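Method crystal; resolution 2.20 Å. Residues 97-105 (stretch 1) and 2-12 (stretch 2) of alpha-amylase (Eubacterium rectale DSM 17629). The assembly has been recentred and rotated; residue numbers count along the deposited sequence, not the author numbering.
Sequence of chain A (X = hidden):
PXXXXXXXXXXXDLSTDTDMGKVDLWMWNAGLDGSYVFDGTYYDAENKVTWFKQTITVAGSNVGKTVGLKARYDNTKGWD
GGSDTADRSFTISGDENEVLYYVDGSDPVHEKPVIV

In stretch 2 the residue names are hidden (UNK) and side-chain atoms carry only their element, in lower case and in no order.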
# COMPACT_ATOMS: atom_id res chain seq x y z
N ASN A 97 9.29 12.95 -2.62
CA ASN A 97 9.34 11.64 -1.99
C ASN A 97 7.93 11.27 -1.52
O ASN A 97 7.67 11.20 -0.32
CB ASN A 97 10.33 11.63 -0.83
CG ASN A 97 10.41 10.28 -0.14
OD1 ASN A 97 10.24 9.23 -0.77
ND2 ASN A 97 10.65 10.30 1.17
N GLU A 98 7.03 11.05 -2.48
CA GLU A 98 5.65 10.74 -2.14
C GLU A 98 5.55 9.43 -1.36
O GLU A 98 5.99 8.37 -1.82
CB GLU A 98 4.77 10.67 -3.39
CG GLU A 98 3.32 10.36 -3.04
CD GLU A 98 2.37 10.55 -4.20
OE1 GLU A 98 2.82 10.72 -5.35
OE2 GLU A 98 1.15 10.53 -3.95
N VAL A 99 4.96 9.52 -0.18
CA VAL A 99 4.75 8.36 0.66
C VAL A 99 3.27 8.26 1.03
O VAL A 99 2.66 9.24 1.43
CB VAL A 99 5.60 8.44 1.93
CG1 VAL A 99 5.23 7.33 2.90
CG2 VAL A 99 7.07 8.35 1.57
N LEU A 100 2.70 7.07 0.86
CA LEU A 100 1.34 6.81 1.31
C LEU A 100 1.34 5.89 2.54
O LEU A 100 2.10 4.92 2.60
CB LEU A 100 0.50 6.20 0.19
CG LEU A 100 -0.17 7.18 -0.79
CD1 LEU A 100 -1.00 8.21 -0.05
CD2 LEU A 100 0.85 7.86 -1.71
N TYR A 101 0.51 6.23 3.51
CA TYR A 101 0.34 5.41 4.70
C TYR A 101 -1.02 4.73 4.68
O TYR A 101 -2.06 5.37 4.83
CB TYR A 101 0.48 6.25 5.96
CG TYR A 101 1.85 6.85 6.13
CD1 TYR A 101 2.86 6.16 6.79
CD2 TYR A 101 2.15 8.10 5.60
CE1 TYR A 101 4.12 6.71 6.93
CE2 TYR A 101 3.40 8.65 5.74
CZ TYR A 101 4.38 7.96 6.40
OH TYR A 101 5.63 8.52 6.53
N TYR A 102 -0.99 3.43 4.48
CA TYR A 102 -2.20 2.64 4.37
C TYR A 102 -2.35 1.78 5.61
O TYR A 102 -1.67 0.76 5.77
CB TYR A 102 -2.16 1.81 3.08
CG TYR A 102 -3.34 0.90 2.82
CD1 TYR A 102 -4.53 1.05 3.52
CD2 TYR A 102 -3.28 -0.07 1.82
CE1 TYR A 102 -5.61 0.22 3.27
CE2 TYR A 102 -4.36 -0.89 1.56
CZ TYR A 102 -5.52 -0.74 2.28
OH TYR A 102 -6.60 -1.55 2.03
N VAL A 103 -3.22 2.23 6.51
CA VAL A 103 -3.63 1.42 7.64
C VAL A 103 -4.83 0.59 7.20
O VAL A 103 -5.81 1.14 6.70
CB VAL A 103 -3.99 2.27 8.87
CG1 VAL A 103 -4.80 1.45 9.87
CG2 VAL A 103 -2.72 2.81 9.53
N ASP A 104 -4.72 -0.73 7.36
CA ASP A 104 -5.82 -1.63 7.06
C ASP A 104 -7.07 -1.13 7.78
O ASP A 104 -7.06 -0.95 8.99
CB ASP A 104 -5.48 -3.06 7.48
CG ASP A 104 -6.49 -4.07 6.98
OD1 ASP A 104 -6.34 -4.51 5.82
OD2 ASP A 104 -7.42 -4.41 7.73
N GLY A 105 -8.14 -0.88 7.01
CA GLY A 105 -9.36 -0.35 7.58
C GLY A 105 -9.71 1.07 7.15
O GLY A 105 -10.76 1.59 7.53
N UNK A 2 8.50 9.14 -15.70
CA UNK A 2 7.73 8.36 -14.73
C UNK A 2 7.77 8.95 -13.33
O UNK A 2 8.68 9.70 -12.98
c UNK A 2 8.00 6.18 -15.98
c UNK A 2 8.22 6.92 -14.68
o UNK A 2 8.61 5.10 -16.18
o UNK A 2 7.20 6.68 -16.81
N UNK A 3 6.77 8.60 -12.53
CA UNK A 3 6.73 9.00 -11.14
C UNK A 3 6.64 7.78 -10.22
O UNK A 3 5.77 6.93 -10.40
n UNK A 3 4.59 10.30 -7.36
c UNK A 3 5.70 11.00 -7.42
c UNK A 3 4.32 9.78 -8.60
c UNK A 3 5.55 9.94 -10.88
c UNK A 3 5.30 10.20 -9.43
n UNK A 3 6.16 10.96 -8.65
N UNK A 4 7.53 7.71 -9.24
CA UNK A 4 7.53 6.61 -8.29
C UNK A 4 7.14 7.09 -6.89
O UNK A 4 7.66 8.10 -6.40
c UNK A 4 8.94 4.88 -7.12
c UNK A 4 8.91 5.92 -8.22
o UNK A 4 9.19 5.28 -9.47
N UNK A 5 6.22 6.39 -6.25
CA UNK A 5 5.89 6.67 -4.86
C UNK A 5 6.06 5.42 -4.01
O UNK A 5 6.09 4.31 -4.52
c UNK A 5 1.78 4.54 -4.84
c UNK A 5 2.00 5.48 -7.03
c UNK A 5 4.46 7.22 -4.73
c UNK A 5 1.39 4.58 -6.17
c UNK A 5 2.77 5.39 -4.38
c UNK A 5 2.99 6.32 -6.56
c UNK A 5 3.39 6.29 -5.24
N UNK A 6 6.20 5.63 -2.71
CA UNK A 6 6.29 4.54 -1.76
C UNK A 6 4.96 4.39 -1.05
O UNK A 6 4.30 5.39 -0.75
o UNK A 6 8.66 4.96 -1.42
c UNK A 6 7.54 3.63 0.23
c UNK A 6 7.42 4.79 -0.73
N UNK A 7 4.55 3.16 -0.79
CA UNK A 7 3.36 2.96 0.02
C UNK A 7 3.62 1.96 1.14
O UNK A 7 4.08 0.84 0.92
c UNK A 7 2.53 1.40 -1.80
c UNK A 7 2.15 2.52 -0.85
c UNK A 7 -0.35 2.15 -0.70
c UNK A 7 0.97 2.10 0.03
N UNK A 8 3.36 2.42 2.37
CA UNK A 8 3.47 1.60 3.56
C UNK A 8 2.12 1.02 3.93
O UNK A 8 1.09 1.69 3.78
c UNK A 8 7.59 3.04 3.66
c UNK A 8 6.34 2.44 3.81
c UNK A 8 5.35 3.05 4.56
o UNK A 8 9.07 4.85 4.10
c UNK A 8 6.87 4.88 5.01
c UNK A 8 7.84 4.25 4.25
c UNK A 8 3.99 2.41 4.75
c UNK A 8 5.64 4.28 5.16
N UNK A 9 2.11 -0.22 4.43
CA UNK A 9 0.87 -0.86 4.86
C UNK A 9 1.00 -1.51 6.24
O UNK A 9 1.97 -2.22 6.51
c UNK A 9 -2.84 -4.41 5.11
c UNK A 9 -2.01 -2.28 4.39
c UNK A 9 -3.07 -3.09 4.80
c UNK A 9 0.42 -1.91 3.84
o UNK A 9 -3.88 -5.22 5.51
c UNK A 9 -1.56 -4.94 5.01
c UNK A 9 -0.72 -2.79 4.29
c UNK A 9 -0.51 -4.13 4.61
N UNK A 10 0.03 -1.25 7.10
CA UNK A 10 0.05 -1.85 8.42
C UNK A 10 -1.22 -2.65 8.69
O UNK A 10 -2.33 -2.19 8.41
c UNK A 10 0.03 -2.41 13.48
c UNK A 10 0.17 -1.36 10.91
c UNK A 10 0.24 -0.79 9.51
c UNK A 10 -1.01 -1.31 11.64
c UNK A 10 -1.08 -1.84 12.92
c UNK A 10 1.28 -1.94 11.49
o UNK A 10 -0.03 -2.93 14.75
c UNK A 10 1.22 -2.47 12.77
N UNK A 11 -1.02 -3.84 9.24
CA UNK A 11 -2.11 -4.70 9.69
C UNK A 11 -1.62 -5.46 10.91
O UNK A 11 -0.69 -6.26 10.82
n UNK A 11 -4.65 -6.70 7.96
c UNK A 11 -2.56 -5.66 8.58
c UNK A 11 -3.82 -6.43 8.95
o UNK A 11 -4.03 -6.78 10.11
N UNK A 12 -2.24 -5.20 12.06
CA UNK A 12 -1.81 -5.81 13.31
C UNK A 12 -1.99 -7.33 13.26
O UNK A 12 -1.33 -8.06 14.00
c UNK A 12 -4.84 -4.77 15.55
c UNK A 12 -4.10 -5.26 14.32
c UNK A 12 -2.59 -5.22 14.49
o UNK A 12 -4.18 -4.54 16.59
o UNK A 12 -6.08 -4.62 15.49

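Position 2 carries two side-chain carbons, the second bearing two oxygens, and lies out of reach of stretch 1; a carboxylate on so short a stem is Asp2. At position 3 one carbon leads to a five-membered ring of three carbons and two nitrogens, and a ring nitrogen of position 3 lies 2.7 Å from Glu98 OE1; the ring is an imidazole, hence His3. NE2 is the donor (152° at the hydrogen), with the oxygen near the ring plane, as a ring N-H requires.

Position 4 has one carbon carrying an oxygen and a carbon, and its CB points away from stretch 1: Thr4. Position 5 is a carbon followed by a bare six-carbon ring; its CB lies 3.5 Å from Glu98 O, and a ring carbon of position 5 packs 4.1 Å from Leu100 CD2. This is Phe5, the ring carbon being CD2.

Position 6 repeats the carbon with one oxygen and one carbon, its CB 4.3 Å from Val99 CG2: Thr6. Here the backbone supplies two hydrogen bonds: Thr6 N donates to Glu98 O (2.9 Å, 170°), and Leu100 N donates to Thr6 O (2.8 Å, 163°). Position 7 has four carbons, forked at the first with one arm two carbons long; the inner carbon of that arm is 4.1 Å from Leu100 CB and its end carbon 4.2 Å from Tyr102 CB. The fork defines Ile7, and these atoms are CG1 and CD1.

Position 8 shows one carbon, a six-carbon ring and one oxygen, with a ring carbon 3.6 Å from Val99 CG1 and the ring edge toward the face of Tyr101: Tyr8. The carbon is CE2, and the aromatic pair is offset edge-to-face, centroids 5.4 Å apart and planes at 66°. Position 9 has the same composition; its edge meets the face of Tyr102 (5.0 Å, 58°), and its terminal oxygen lies 2.6 Å from Asp104 OD1. It is Tyr9, whose OH is the donor. Position 10, again a six-carbon ring bearing one oxygen, shares the sheet face of Val103, and its backbone N donates to Tyr102 O at 2.9 Å: Tyr10.

Position 11 has two carbons, the second carrying one oxygen and one nitrogen, and that nitrogen lies 3.4 Å from Asp104 CG: an amide, Asn11. Its ND2 donates to Tyr9 OH at 3.0 Å. Position 12, three carbons ending in two oxygens, without contact to stretch 1, is Glu12.

The contact is a parallel strand pair, the axes inclined by 20°, burying 764 Å² in total. Alternate residues of each strand do the bonding: Leu100 and Tyr102 use both N and O toward stretch 2, as Thr6, Tyr8 and Tyr10 do in return. Ile7 and Tyr9 share a face with Leu100 and Tyr102, whereas Thr6, Tyr8 and Tyr10 share the other with Val99, Tyr101 and Val103. Polar side-chain bonds at Glu98 and Asp104 flank this ladder.

Stretch 2 (2-12) DHTFTIYYYNE
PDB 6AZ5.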